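Local structure of AlyGC (Glaciecola chathamensis, 5GKD) at residues Glu212-Ser217 with Gly262-Asn267; Gly235-Arg240 with Asn250-Asn255; Ile300-Gln305 with Thr629-Phe634; Leu185-Ser190 with Asn223-Asn228; Leu289-Gly294 with Ala309-Asn314. The protein cleaves the polysaccharide alginate as a lyase of family PL6, probably by beta-elimination. All blocks are in the same frame, centred on the assembly; numbering follows the deposited sequence.

Contact 1: residues Glu212-Ser217 with Gly262-Asn267. With CA (calcium ion), chain E; CO3 (carbonate ion), chain J.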
# COMPACT_ATOMS: atom_id res chain seq x y z
N GLU A 212 17.10 -8.83 13.96
CA GLU A 212 17.90 -7.62 13.81
C GLU A 212 19.23 -7.75 14.56
O GLU A 212 19.53 -8.82 15.10
CB GLU A 212 17.15 -6.40 14.33
CG GLU A 212 16.77 -6.55 15.80
CD GLU A 212 16.76 -5.23 16.54
OE1 GLU A 212 15.70 -4.58 16.64
OE2 GLU A 212 17.83 -4.83 17.00
N VAL A 213 20.00 -6.67 14.65
CA VAL A 213 21.32 -6.78 15.27
C VAL A 213 21.22 -7.16 16.75
O VAL A 213 22.12 -7.82 17.29
CB VAL A 213 22.12 -5.48 15.08
CG1 VAL A 213 21.57 -4.37 15.96
CG2 VAL A 213 23.60 -5.74 15.36
N GLU A 214 20.16 -6.76 17.44
CA GLU A 214 20.01 -7.09 18.86
C GLU A 214 19.10 -8.30 18.99
O GLU A 214 17.90 -8.21 18.72
CB GLU A 214 19.45 -5.92 19.65
CG GLU A 214 20.32 -4.68 19.68
CD GLU A 214 19.68 -3.61 20.52
OE1 GLU A 214 18.64 -3.08 20.10
OE2 GLU A 214 20.18 -3.31 21.62
N ILE A 215 19.67 -9.43 19.39
CA ILE A 215 18.88 -10.56 19.88
C ILE A 215 18.29 -10.21 21.23
O ILE A 215 17.07 -10.25 21.44
CB ILE A 215 19.74 -11.83 19.97
CG1 ILE A 215 20.32 -12.24 18.62
CG2 ILE A 215 18.95 -13.00 20.58
CD1 ILE A 215 21.48 -13.20 18.81
N ILE A 216 19.16 -9.90 22.19
CA ILE A 216 18.80 -9.36 23.49
C ILE A 216 19.24 -7.90 23.53
O ILE A 216 20.37 -7.58 23.17
CB ILE A 216 19.47 -10.14 24.64
CG1 ILE A 216 19.02 -11.60 24.64
CG2 ILE A 216 19.19 -9.45 25.95
CD1 ILE A 216 19.64 -12.45 25.73
N SER A 217 18.35 -7.03 23.98
CA SER A 217 18.63 -5.60 24.09
C SER A 217 18.46 -5.25 25.56
O SER A 217 17.34 -5.08 26.03
CB SER A 217 17.68 -4.79 23.20
OG SER A 217 17.98 -3.40 23.20
N GLY A 262 27.82 -12.51 19.15
CA GLY A 262 28.40 -11.26 19.49
C GLY A 262 27.92 -10.87 20.89
O GLY A 262 26.74 -11.00 21.20
N ILE A 263 28.82 -10.37 21.73
CA ILE A 263 28.46 -9.55 22.87
C ILE A 263 28.92 -8.13 22.55
O ILE A 263 30.07 -7.93 22.13
CB ILE A 263 29.09 -10.07 24.18
CG1 ILE A 263 28.52 -11.43 24.57
CG2 ILE A 263 28.89 -9.08 25.33
CD1 ILE A 263 29.34 -12.15 25.64
N ARG A 264 28.03 -7.16 22.73
CA ARG A 264 28.29 -5.75 22.44
C ARG A 264 28.19 -4.95 23.73
O ARG A 264 27.13 -4.92 24.37
CB ARG A 264 27.32 -5.20 21.39
CG ARG A 264 27.52 -3.69 21.13
CD ARG A 264 26.97 -3.26 19.77
NE ARG A 264 25.53 -3.51 19.64
CZ ARG A 264 24.64 -2.62 19.20
NH1 ARG A 264 25.01 -1.41 18.83
NH2 ARG A 264 23.37 -2.97 19.13
N VAL A 265 29.28 -4.28 24.08
CA VAL A 265 29.43 -3.59 25.35
C VAL A 265 29.28 -2.10 25.12
O VAL A 265 30.00 -1.52 24.30
CB VAL A 265 30.79 -3.91 25.99
CG1 VAL A 265 30.89 -3.24 27.34
CG2 VAL A 265 30.96 -5.40 26.12
N ILE A 266 28.40 -1.48 25.87
CA ILE A 266 28.16 -0.05 25.89
C ILE A 266 27.84 0.26 27.33
O ILE A 266 27.52 -0.61 28.03
CB ILE A 266 26.96 0.38 25.01
CG1 ILE A 266 27.01 -0.26 23.64
CG2 ILE A 266 26.87 1.89 24.95
CD1 ILE A 266 25.72 -0.28 22.90
N ASN A 267 27.95 1.49 27.76
CA ASN A 267 27.66 1.92 29.11
C ASN A 267 28.66 1.53 30.22
O ASN A 267 29.73 1.12 29.94
CB ASN A 267 26.19 1.67 29.47
CG ASN A 267 25.26 1.79 28.27
OD1 ASN A 267 25.02 2.84 27.78
ND2 ASN A 267 24.84 0.71 27.77
CA CA E . 17.24 -2.72 18.14
C CO3 J . 21.33 0.20 18.41
O1 CO3 J . 21.46 -1.07 18.68
O2 CO3 J . 22.43 0.74 17.99
O3 CO3 J . 20.15 0.85 18.59
O HOH W 1 19.25 -1.62 17.15
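R264 NH2 donates to carbonate O1 over 2.7 Å with an N-H...O angle of 165°, next to the side chain of E214. NH1 adds a weak, longer bond to carbonate O2. The R264 chain bends at chi3 (61°), which turns the guanidinium edge to the anion. E214 CG lies at the edge of the guanidinium, near its plane, 3.5 Å from R264 NH2. V213 CG1 approaches obliquely. The E214 carboxylate is turned 74° from the guanidinium. E214 OE2 is 4.1 Å from R264 NH2 and well out of the guanidinium plane, so only charge links them. S217 OG donates to E214 OE2, while E214 OE1 binds calcium at 2.4 Å. Both E212 oxygens also bind the metal, and E212 OE2 takes the E214 N-H. A leucine in place of R264 would probably leave carbonate O1 without its donor and the T238 hydroxyl without its NE partner. E183 shares the calcium. The pairing of metal and arginine is consistent with an acidic-sugar site on a PL6 beta-helix, as in chondroitinase B.

Contact 2: residues Gly235-Arg240 with Asn250-Asn255. With CO3 (carbonate ion), chain J; PO4 (phosphate ion), chain H.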
# COMPACT_ATOMS: atom_id res chain seq x y z
N GLY A 235 22.64 -11.94 15.05
CA GLY A 235 22.55 -10.78 15.91
C GLY A 235 23.45 -10.95 17.11
O GLY A 235 24.36 -11.79 17.10
N THR A 236 23.17 -10.18 18.16
CA THR A 236 24.06 -10.02 19.29
C THR A 236 23.26 -9.99 20.59
O THR A 236 22.04 -9.80 20.60
CB THR A 236 24.87 -8.72 19.21
OG1 THR A 236 24.01 -7.58 19.40
CG2 THR A 236 25.56 -8.58 17.86
N LEU A 237 23.99 -10.18 21.69
CA LEU A 237 23.55 -9.78 23.02
C LEU A 237 24.11 -8.39 23.27
O LEU A 237 25.31 -8.23 23.51
CB LEU A 237 24.06 -10.77 24.06
CG LEU A 237 23.58 -10.74 25.50
CD1 LEU A 237 24.12 -11.96 26.26
CD2 LEU A 237 23.92 -9.46 26.22
N THR A 238 23.26 -7.37 23.23
CA THR A 238 23.71 -5.99 23.33
C THR A 238 23.36 -5.43 24.70
O THR A 238 22.20 -5.49 25.13
CB THR A 238 23.12 -5.12 22.23
OG1 THR A 238 23.72 -5.45 20.97
CG2 THR A 238 23.36 -3.65 22.54
N LEU A 239 24.37 -4.92 25.38
CA LEU A 239 24.22 -4.10 26.59
C LEU A 239 23.98 -2.67 26.11
O LEU A 239 24.88 -1.84 26.03
CB LEU A 239 25.47 -4.22 27.46
CG LEU A 239 25.50 -5.21 28.63
CD1 LEU A 239 24.46 -6.31 28.53
CD2 LEU A 239 26.90 -5.78 28.89
N ARG A 240 22.71 -2.39 25.78
CA ARG A 240 22.34 -1.22 24.98
C ARG A 240 22.30 0.07 25.80
O ARG A 240 22.90 1.07 25.41
CB ARG A 240 20.97 -1.46 24.33
CG ARG A 240 20.53 -0.33 23.44
CD ARG A 240 21.42 -0.22 22.21
NE ARG A 240 21.13 1.00 21.46
CZ ARG A 240 21.63 2.20 21.76
NH1 ARG A 240 22.47 2.34 22.77
NH2 ARG A 240 21.28 3.25 21.03
N ASN A 250 27.37 -17.55 29.02
CA ASN A 250 26.63 -17.74 27.79
C ASN A 250 27.48 -18.43 26.73
O ASN A 250 28.71 -18.36 26.74
CB ASN A 250 26.12 -16.40 27.27
CG ASN A 250 25.21 -15.71 28.27
OD1 ASN A 250 24.07 -16.12 28.45
ND2 ASN A 250 25.73 -14.69 28.94
N VAL A 251 26.80 -19.06 25.79
CA VAL A 251 27.42 -19.84 24.73
C VAL A 251 26.82 -19.44 23.38
O VAL A 251 25.60 -19.49 23.20
CB VAL A 251 27.24 -21.35 24.97
CG1 VAL A 251 27.73 -22.15 23.77
CG2 VAL A 251 27.96 -21.79 26.23
N PHE A 252 27.68 -19.09 22.43
CA PHE A 252 27.29 -18.64 21.10
C PHE A 252 27.87 -19.59 20.06
O PHE A 252 29.09 -19.62 19.85
CB PHE A 252 27.80 -17.22 20.81
CG PHE A 252 27.25 -16.16 21.71
CD1 PHE A 252 27.69 -16.04 23.02
CD2 PHE A 252 26.34 -15.24 21.23
CE1 PHE A 252 27.20 -15.03 23.83
CE2 PHE A 252 25.84 -14.24 22.02
CZ PHE A 252 26.26 -14.13 23.32
N PHE A 253 27.02 -20.37 19.41
CA PHE A 253 27.44 -21.27 18.33
C PHE A 253 27.05 -20.62 17.01
O PHE A 253 25.93 -20.79 16.53
CB PHE A 253 26.81 -22.65 18.45
CG PHE A 253 27.32 -23.45 19.61
CD1 PHE A 253 28.67 -23.68 19.77
CD2 PHE A 253 26.45 -23.98 20.52
CE1 PHE A 253 29.13 -24.41 20.84
CE2 PHE A 253 26.91 -24.73 21.58
CZ PHE A 253 28.25 -24.94 21.74
N GLY A 254 27.98 -19.87 16.42
CA GLY A 254 27.70 -19.23 15.14
C GLY A 254 27.72 -20.19 13.96
O GLY A 254 27.01 -19.98 12.99
N ASN A 255 28.55 -21.23 14.03
CA ASN A 255 28.70 -22.20 12.94
C ASN A 255 29.10 -21.56 11.62
O ASN A 255 28.83 -22.10 10.56
CB ASN A 255 27.42 -23.02 12.72
CG ASN A 255 27.22 -24.07 13.77
OD1 ASN A 255 28.14 -24.40 14.51
ND2 ASN A 255 26.01 -24.61 13.85
C CO3 J . 21.33 0.20 18.41
O1 CO3 J . 21.46 -1.07 18.68
O2 CO3 J . 22.43 0.74 17.99
O3 CO3 J . 20.15 0.85 18.59
P PO4 H . 17.78 0.31 19.93
O1 PO4 H . 18.26 -0.67 20.97
O2 PO4 H . 16.88 -0.43 19.02
O3 PO4 H . 19.00 0.90 19.17
O4 PO4 H . 16.91 1.31 20.66
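L237 CB meets F252 CZ at 4.1 Å, near the plane of the ring, so the phenyl presents its edge to the leucine. This apolar part is small and buried. L237 CG is anti to the backbone N (chi1 -170°). This carries CD1 across to the amide of N250, where CD1 lies 4.2 Å from ND2. The leucine and asparagine side chains cross at about a right angle. F252 also stacks on the ring of F230.

The polar groups face other partners. N250 OD1 accepts from N228 N, and N250 ND2 donates to I225 O. The bonds of OD1 and ND2 probably hold the amide that L237 packs against in one rotation. On the other face of strand 236-241, T238 OG1 donates to T236 OG1 over 2.7 Å. R264 NE donates to T238 OG1, and T236 OG1 bonds to V213 O, so a short relay runs across the strands.

The ionic contacts lie at the end of this strand. R240 NE points at carbonate O3 (3.0 Å) and at phosphate O3 (3.1 Å). The two oxygens are too close to be present together, so which anion it holds at any one time is doubtful.

Interior leucine and phenylalanine packing beside stacked asparagines, an asparagine ladder, is characteristic of the right-handed parallel beta-helix of pectate lyase-like proteins.

Contact 3: residues Ile300-Gln305 with Thr629-Phe634. With CO3 (carbonate ion), chain J.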
# COMPACT_ATOMS: atom_id res chain seq x y z
N ILE A 300 19.75 10.19 26.57
CA ILE A 300 19.47 8.94 27.27
C ILE A 300 19.26 7.79 26.30
O ILE A 300 19.46 6.63 26.69
CB ILE A 300 18.28 9.12 28.23
CG1 ILE A 300 18.19 7.93 29.18
CG2 ILE A 300 16.98 9.29 27.46
CD1 ILE A 300 17.24 8.15 30.33
N ASN A 301 18.92 8.09 25.07
CA ASN A 301 18.70 7.08 24.07
C ASN A 301 19.74 6.93 22.98
O ASN A 301 19.49 6.31 21.99
CB ASN A 301 17.31 7.25 23.44
CG ASN A 301 17.22 8.45 22.53
OD1 ASN A 301 17.96 9.35 22.63
ND2 ASN A 301 16.28 8.44 21.69
N ARG A 302 20.90 7.51 23.17
CA ARG A 302 21.98 7.44 22.21
C ARG A 302 23.04 6.40 22.58
O ARG A 302 22.78 5.24 22.52
CB ARG A 302 22.61 8.79 22.00
CG ARG A 302 22.24 9.50 20.73
CD ARG A 302 21.91 8.57 19.58
NE ARG A 302 22.84 8.63 18.49
CZ ARG A 302 22.68 7.99 17.36
NH1 ARG A 302 21.62 7.25 17.18
NH2 ARG A 302 23.57 8.09 16.42
N TYR A 303 24.23 6.82 22.96
CA TYR A 303 25.28 5.87 23.30
C TYR A 303 26.16 6.39 24.43
O TYR A 303 26.76 7.39 24.29
CB TYR A 303 26.12 5.53 22.06
CG TYR A 303 25.40 4.86 20.91
CD1 TYR A 303 25.25 3.49 20.87
CD2 TYR A 303 24.87 5.59 19.88
CE1 TYR A 303 24.65 2.88 19.85
CE2 TYR A 303 24.24 4.97 18.84
CZ TYR A 303 24.11 3.63 18.84
OH TYR A 303 23.49 3.03 17.81
N HIS A 304 26.21 5.70 25.55
CA HIS A 304 27.00 6.14 26.67
C HIS A 304 28.38 5.50 26.67
O HIS A 304 28.51 4.33 26.42
CB HIS A 304 26.27 5.93 27.98
CG HIS A 304 24.97 6.64 28.04
ND1 HIS A 304 23.88 6.24 27.32
CD2 HIS A 304 24.58 7.72 28.75
CE1 HIS A 304 22.88 7.04 27.57
NE2 HIS A 304 23.27 7.96 28.42
N GLN A 305 29.39 6.30 26.95
CA GLN A 305 30.78 5.88 26.91
C GLN A 305 31.00 4.62 27.75
O GLN A 305 30.48 4.50 28.86
CB GLN A 305 31.66 7.02 27.42
CG GLN A 305 33.16 6.71 27.55
CD GLN A 305 33.93 7.88 28.11
OE1 GLN A 305 33.53 8.48 29.10
NE2 GLN A 305 35.04 8.23 27.47
N THR A 629 18.64 6.96 9.47
CA THR A 629 19.90 6.90 10.19
C THR A 629 19.96 5.68 11.10
O THR A 629 20.69 5.68 12.09
CB THR A 629 20.13 8.19 10.97
OG1 THR A 629 19.04 8.40 11.86
CG2 THR A 629 20.17 9.38 10.04
N ASP A 630 19.21 4.63 10.78
CA ASP A 630 19.24 3.43 11.59
C ASP A 630 20.52 2.64 11.38
O ASP A 630 21.02 2.49 10.27
CB ASP A 630 18.03 2.54 11.28
CG ASP A 630 18.06 1.25 12.06
OD1 ASP A 630 17.78 1.30 13.27
OD2 ASP A 630 18.35 0.18 11.47
N GLU A 631 21.04 2.10 12.47
CA GLU A 631 22.20 1.22 12.42
C GLU A 631 21.88 -0.13 13.04
O GLU A 631 22.73 -0.76 13.67
CB GLU A 631 23.40 1.87 13.11
CG GLU A 631 23.81 3.20 12.49
CD GLU A 631 24.91 3.90 13.29
OE1 GLU A 631 24.56 4.66 14.22
OE2 GLU A 631 26.10 3.67 12.99
N SER A 632 20.66 -0.61 12.84
CA SER A 632 20.22 -1.84 13.48
C SER A 632 20.20 -3.05 12.56
O SER A 632 19.76 -4.12 13.00
CB SER A 632 18.83 -1.64 14.06
OG SER A 632 18.83 -0.56 14.96
N THR A 633 20.64 -2.91 11.31
CA THR A 633 20.47 -3.95 10.30
C THR A 633 21.77 -4.11 9.51
O THR A 633 22.73 -3.36 9.69
CB THR A 633 19.31 -3.62 9.35
OG1 THR A 633 19.55 -2.36 8.72
CG2 THR A 633 18.00 -3.53 10.11
N PHE A 634 21.80 -5.10 8.62
CA PHE A 634 22.99 -5.41 7.86
C PHE A 634 22.82 -5.24 6.36
O PHE A 634 23.82 -5.23 5.63
CB PHE A 634 23.45 -6.85 8.15
CG PHE A 634 23.56 -7.17 9.60
CD1 PHE A 634 24.32 -6.38 10.45
CD2 PHE A 634 22.88 -8.25 10.14
CE1 PHE A 634 24.43 -6.67 11.79
CE2 PHE A 634 22.98 -8.54 11.50
CZ PHE A 634 23.76 -7.75 12.32
C CO3 J . 21.33 0.20 18.41
O1 CO3 J . 21.46 -1.07 18.68
O2 CO3 J . 22.43 0.74 17.99
O3 CO3 J . 20.15 0.85 18.59
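The R302 guanidinium has Y303 CE2 over the centre of one face, 3.7 Å above the plane, and E631 OE1 standing obliquely 4.2 Å from NH2. The Y303 ring receives carbonate O2 at its edge, and R240 and R332 make cation-pi contacts with it. Two loops meet here, one from each of the two parallel beta-helices of the chain, and they border the carbonate pocket.

Y303 OH donates to carbonate O2 over a short 2.5 Å. Its CG is anti to the carbonyl carbon (chi1 -62°), which places OH at the carbonate. A phenylalanine at this position would probably leave carbonate O2 without this donor.

E631 is extended beyond CG, and this brings its carboxylate up to the two side chains. OE1 is 4.1 Å from Y303 OH. The guanidinium and carboxylate planes are 31° apart. R302 NH2 and E631 OE1 are too far apart for a salt bridge; each side chain has a closer partner elsewhere. R302 NE forms a salt bridge with E331, and E631 OE2 forms salt bridges with R332 and R284. The negative E631 is therefore probably well compensated.

The 629-634 loop is shaped by an Asx turn. S632 N donates to D630 OD2 from well above the carboxylate plane, at 2.8 Å. S632 OG donates to D630 OD1, on its syn side, over 2.7 Å.

Contact 4: residues Leu185-Ser190 with Asn223-Asn228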
# COMPACT_ATOMS: atom_id res chain seq x y z
N LEU A 185 14.40 -10.30 22.96
CA LEU A 185 14.21 -9.97 24.37
C LEU A 185 14.75 -8.56 24.62
O LEU A 185 15.91 -8.28 24.32
CB LEU A 185 14.95 -10.99 25.27
CG LEU A 185 14.59 -11.28 26.74
CD1 LEU A 185 15.82 -11.62 27.55
CD2 LEU A 185 13.82 -10.20 27.41
N ARG A 186 13.92 -7.68 25.16
CA ARG A 186 14.33 -6.34 25.56
C ARG A 186 14.05 -6.16 27.05
O ARG A 186 12.93 -6.40 27.50
CB ARG A 186 13.59 -5.28 24.76
CG ARG A 186 13.94 -3.85 25.15
CD ARG A 186 13.01 -2.87 24.45
NE ARG A 186 11.75 -2.75 25.18
CZ ARG A 186 10.58 -2.48 24.62
NH1 ARG A 186 10.49 -2.27 23.31
NH2 ARG A 186 9.49 -2.41 25.37
N ILE A 187 15.04 -5.73 27.82
CA ILE A 187 14.84 -5.55 29.26
C ILE A 187 14.86 -4.05 29.54
O ILE A 187 15.93 -3.44 29.72
CB ILE A 187 15.87 -6.30 30.09
CG1 ILE A 187 15.94 -7.75 29.62
CG2 ILE A 187 15.47 -6.28 31.56
CD1 ILE A 187 17.08 -8.52 30.25
N GLY A 188 13.69 -3.46 29.61
CA GLY A 188 13.59 -2.04 29.83
C GLY A 188 13.52 -1.28 28.53
O GLY A 188 13.33 -1.82 27.44
N THR A 189 13.73 0.02 28.68
CA THR A 189 13.52 0.99 27.62
C THR A 189 14.43 2.16 27.95
O THR A 189 14.86 2.32 29.10
CB THR A 189 12.03 1.36 27.57
OG1 THR A 189 11.50 1.10 26.26
CG2 THR A 189 11.79 2.77 27.98
N SER A 190 14.78 2.96 26.94
CA SER A 190 15.76 4.02 27.19
C SER A 190 15.29 4.97 28.29
O SER A 190 16.08 5.39 29.14
CB SER A 190 16.06 4.77 25.90
OG SER A 190 14.93 5.53 25.50
N ASN A 223 20.97 -6.21 35.73
CA ASN A 223 20.36 -7.46 35.32
C ASN A 223 21.45 -8.51 35.21
O ASN A 223 22.63 -8.21 35.14
CB ASN A 223 19.63 -7.28 33.99
CG ASN A 223 18.54 -6.24 34.08
OD1 ASN A 223 17.78 -6.21 35.05
ND2 ASN A 223 18.46 -5.35 33.09
N SER A 224 21.02 -9.77 35.19
CA SER A 224 21.94 -10.90 35.08
C SER A 224 21.51 -11.78 33.91
O SER A 224 20.43 -12.37 33.93
CB SER A 224 21.98 -11.69 36.40
OG SER A 224 22.54 -12.97 36.21
N ILE A 225 22.33 -11.81 32.87
CA ILE A 225 22.03 -12.55 31.64
C ILE A 225 23.07 -13.66 31.53
O ILE A 225 24.24 -13.39 31.23
CB ILE A 225 22.04 -11.64 30.41
CG1 ILE A 225 21.08 -10.47 30.63
CG2 ILE A 225 21.65 -12.42 29.17
CD1 ILE A 225 21.36 -9.27 29.74
N ARG A 226 22.65 -14.90 31.78
CA ARG A 226 23.58 -15.96 32.14
C ARG A 226 23.13 -17.27 31.55
O ARG A 226 21.92 -17.54 31.43
CB ARG A 226 23.68 -16.13 33.64
CG ARG A 226 22.30 -16.54 34.16
CD ARG A 226 22.11 -16.46 35.63
NE ARG A 226 23.33 -16.74 36.34
CZ ARG A 226 23.73 -17.96 36.64
NH1 ARG A 226 23.02 -19.03 36.27
NH2 ARG A 226 24.85 -18.13 37.29
N ASN A 227 24.09 -18.12 31.18
CA ASN A 227 23.84 -19.52 30.90
C ASN A 227 22.86 -19.72 29.74
O ASN A 227 22.18 -20.74 29.69
CB ASN A 227 23.30 -20.23 32.13
CG ASN A 227 24.34 -20.38 33.21
OD1 ASN A 227 24.64 -19.43 33.92
ND2 ASN A 227 24.92 -21.57 33.32
N ASN A 228 22.81 -18.79 28.81
CA ASN A 228 21.97 -18.93 27.63
C ASN A 228 22.78 -19.42 26.45
O ASN A 228 23.99 -19.21 26.38
CB ASN A 228 21.30 -17.59 27.29
CG ASN A 228 20.55 -17.02 28.46
OD1 ASN A 228 19.42 -17.44 28.75
ND2 ASN A 228 21.17 -16.08 29.16
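I187 and N223 bring the two segments nearest, with their CA atoms 8.4 Å apart. Strand 185-188 and strand 224-226 lie on different faces of the right-handed parallel beta-helix, and they meet through its interior by side chains. On its own face strand 185-188 is bonded to the next one, where S217 N pairs with L185 O and S217 O with I187 N. Beyond I187 the chain passes through G188 at a positive phi of 93°. A beta carbon there would be jammed against the I187 carbonyl oxygen.

I187 and N223 point at each other from opposite directions. I187 CG2 is anti to the backbone N, and this directs the methyl to the amide. CG2 lies 3.5 Å from N223 ND2 and 4.0 Å from N223 CG. CB follows at 4.1 Å from ND2.

The amide is polar and buried, but it is well supplied. N223 OD1 accepts from T199 N. N223 ND2 donates to S220 OG and N218 OD1, and N223 N donates to N245 OD1. With the bonds of OD1 and ND2 the amide is probably held in one orientation, and the I187 methyl packs against a fixed group. S220 OG is also bonded to I187 O, so one serine links both partners. V201 packs against I187 and L237 against I225. The two isoleucines also touch by their ends, I187 CD1 to I225 CD1 at 4.4 Å.

Contact 5: residues Leu289-Gly294 with Ala309-Asn314; sequences LTVMNG and ALIENN
V291 CG2 and I311 CG1 are each anti to their own carbonyl carbon, with an I311 chi1 of -54°. The I311 chain then runs on extended (chi2 178°) and carries CD1 across the interior. The two side chains reach each other tip to tip, V291 CG2 to I311 CD1 at 3.9 Å. The second I311 branch serves a different partner. CG2 is anti to the backbone N and lies 4.3 Å from L289 CD1. One isoleucine thus touches two residues that alternate along strand 289-292.

The strands belong to different faces of the parallel beta-helix, and this is its apolar core between one face and another. T290, between the two contact residues, turns away from I311 and packs on R264. Residues of the following strands continue the core, with F324 against V291 and M341 and I322 against L289. At the turn after strand 310-312, N314 OD1 accepts from N275 N, while N314 N donates to N344 OD1.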
# COMPACT_ATOMS: atom_id res chain seq x y z
N LEU A 289 32.73 -9.73 19.43
CA LEU A 289 32.92 -8.94 20.63
C LEU A 289 33.08 -7.49 20.21
O LEU A 289 33.91 -7.18 19.36
CB LEU A 289 34.15 -9.40 21.41
CG LEU A 289 34.22 -9.34 22.95
CD1 LEU A 289 35.68 -9.17 23.44
CD2 LEU A 289 33.26 -8.35 23.61
N THR A 290 32.29 -6.60 20.82
CA THR A 290 32.27 -5.20 20.43
C THR A 290 32.31 -4.33 21.67
O THR A 290 31.46 -4.47 22.55
CB THR A 290 30.99 -4.86 19.64
OG1 THR A 290 30.87 -5.74 18.52
CG2 THR A 290 31.04 -3.42 19.17
N VAL A 291 33.27 -3.41 21.72
CA VAL A 291 33.30 -2.38 22.75
C VAL A 291 33.14 -1.04 22.03
O VAL A 291 34.04 -0.61 21.30
CB VAL A 291 34.59 -2.42 23.58
CG1 VAL A 291 34.48 -1.47 24.76
CG2 VAL A 291 34.86 -3.83 24.08
N MET A 292 32.00 -0.40 22.23
CA MET A 292 31.64 0.76 21.44
C MET A 292 32.25 2.05 21.97
O MET A 292 32.56 2.18 23.16
CB MET A 292 30.12 0.92 21.38
CG MET A 292 29.45 0.11 20.29
SD MET A 292 27.75 0.65 19.97
CE MET A 292 28.03 2.25 19.21
N ASN A 293 32.43 3.00 21.07
CA ASN A 293 32.55 4.40 21.43
C ASN A 293 31.18 4.95 21.79
O ASN A 293 30.17 4.50 21.27
CB ASN A 293 33.12 5.22 20.27
CG ASN A 293 34.59 5.57 20.47
OD1 ASN A 293 35.31 4.83 21.12
ND2 ASN A 293 35.01 6.72 19.96
N GLY A 294 31.16 5.92 22.70
CA GLY A 294 29.96 6.62 23.09
C GLY A 294 29.99 8.09 22.69
O GLY A 294 30.92 8.58 22.07
N ALA A 309 34.30 -1.28 32.09
CA ALA A 309 33.99 -2.63 31.63
C ALA A 309 35.02 -3.62 32.15
O ALA A 309 36.19 -3.30 32.33
CB ALA A 309 33.95 -2.68 30.10
N LEU A 310 34.57 -4.85 32.39
CA LEU A 310 35.44 -5.94 32.82
C LEU A 310 35.15 -7.15 31.94
O LEU A 310 34.05 -7.71 31.97
CB LEU A 310 35.21 -6.27 34.29
CG LEU A 310 36.28 -6.96 35.16
CD1 LEU A 310 35.62 -8.10 35.91
CD2 LEU A 310 37.53 -7.43 34.42
N ILE A 311 36.14 -7.56 31.15
CA ILE A 311 35.98 -8.60 30.14
C ILE A 311 37.00 -9.69 30.47
O ILE A 311 38.18 -9.55 30.12
CB ILE A 311 36.17 -8.04 28.72
CG1 ILE A 311 35.24 -6.84 28.50
CG2 ILE A 311 35.94 -9.11 27.69
CD1 ILE A 311 35.36 -6.16 27.16
N GLU A 312 36.58 -10.76 31.14
CA GLU A 312 37.57 -11.74 31.56
C GLU A 312 37.08 -13.17 31.36
O GLU A 312 35.88 -13.44 31.37
CB GLU A 312 38.00 -11.53 33.04
CG GLU A 312 37.01 -12.02 34.07
CD GLU A 312 37.22 -11.38 35.44
OE1 GLU A 312 38.29 -10.75 35.67
OE2 GLU A 312 36.28 -11.50 36.26
N ASN A 313 38.04 -14.06 31.14
CA ASN A 313 37.79 -15.50 31.02
C ASN A 313 36.76 -15.86 29.95
O ASN A 313 36.02 -16.83 30.09
CB ASN A 313 37.40 -16.09 32.37
CG ASN A 313 38.57 -16.11 33.33
OD1 ASN A 313 38.69 -15.25 34.18
ND2 ASN A 313 39.45 -17.08 33.16
N ASN A 314 36.73 -15.11 28.87
CA ASN A 314 35.95 -15.51 27.71
C ASN A 314 36.82 -16.28 26.72
O ASN A 314 38.02 -16.05 26.59
CB ASN A 314 35.33 -14.28 27.06
CG ASN A 314 34.50 -13.49 28.04
OD1 ASN A 314 33.43 -13.94 28.47
ND2 ASN A 314 35.02 -12.35 28.46

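Overall arrangement
Contacts 1, 2, 4 and 5 lie in the first parallel beta-helix. Strands 185-188, 214-219, 236-241, 263-265 and 289-292 run side by side in that order along one face. Contacts 2, 4 and 5 cross the core from this face to strands 224-231, 246-253 and 310-317. Contact 2 is nested within the loop closed by contact 1, centres about 7 Å apart. Contact 4 interleaves with contact 1, centres about 10 Å apart. Contact 3 adds a loop of the second helix, its centre about 11 Å from that of contact 1. Contacts 1, 2 and 3 reach the carbonate, so its pocket is strands and a loop of the first helix, with loop 629-634 beside it.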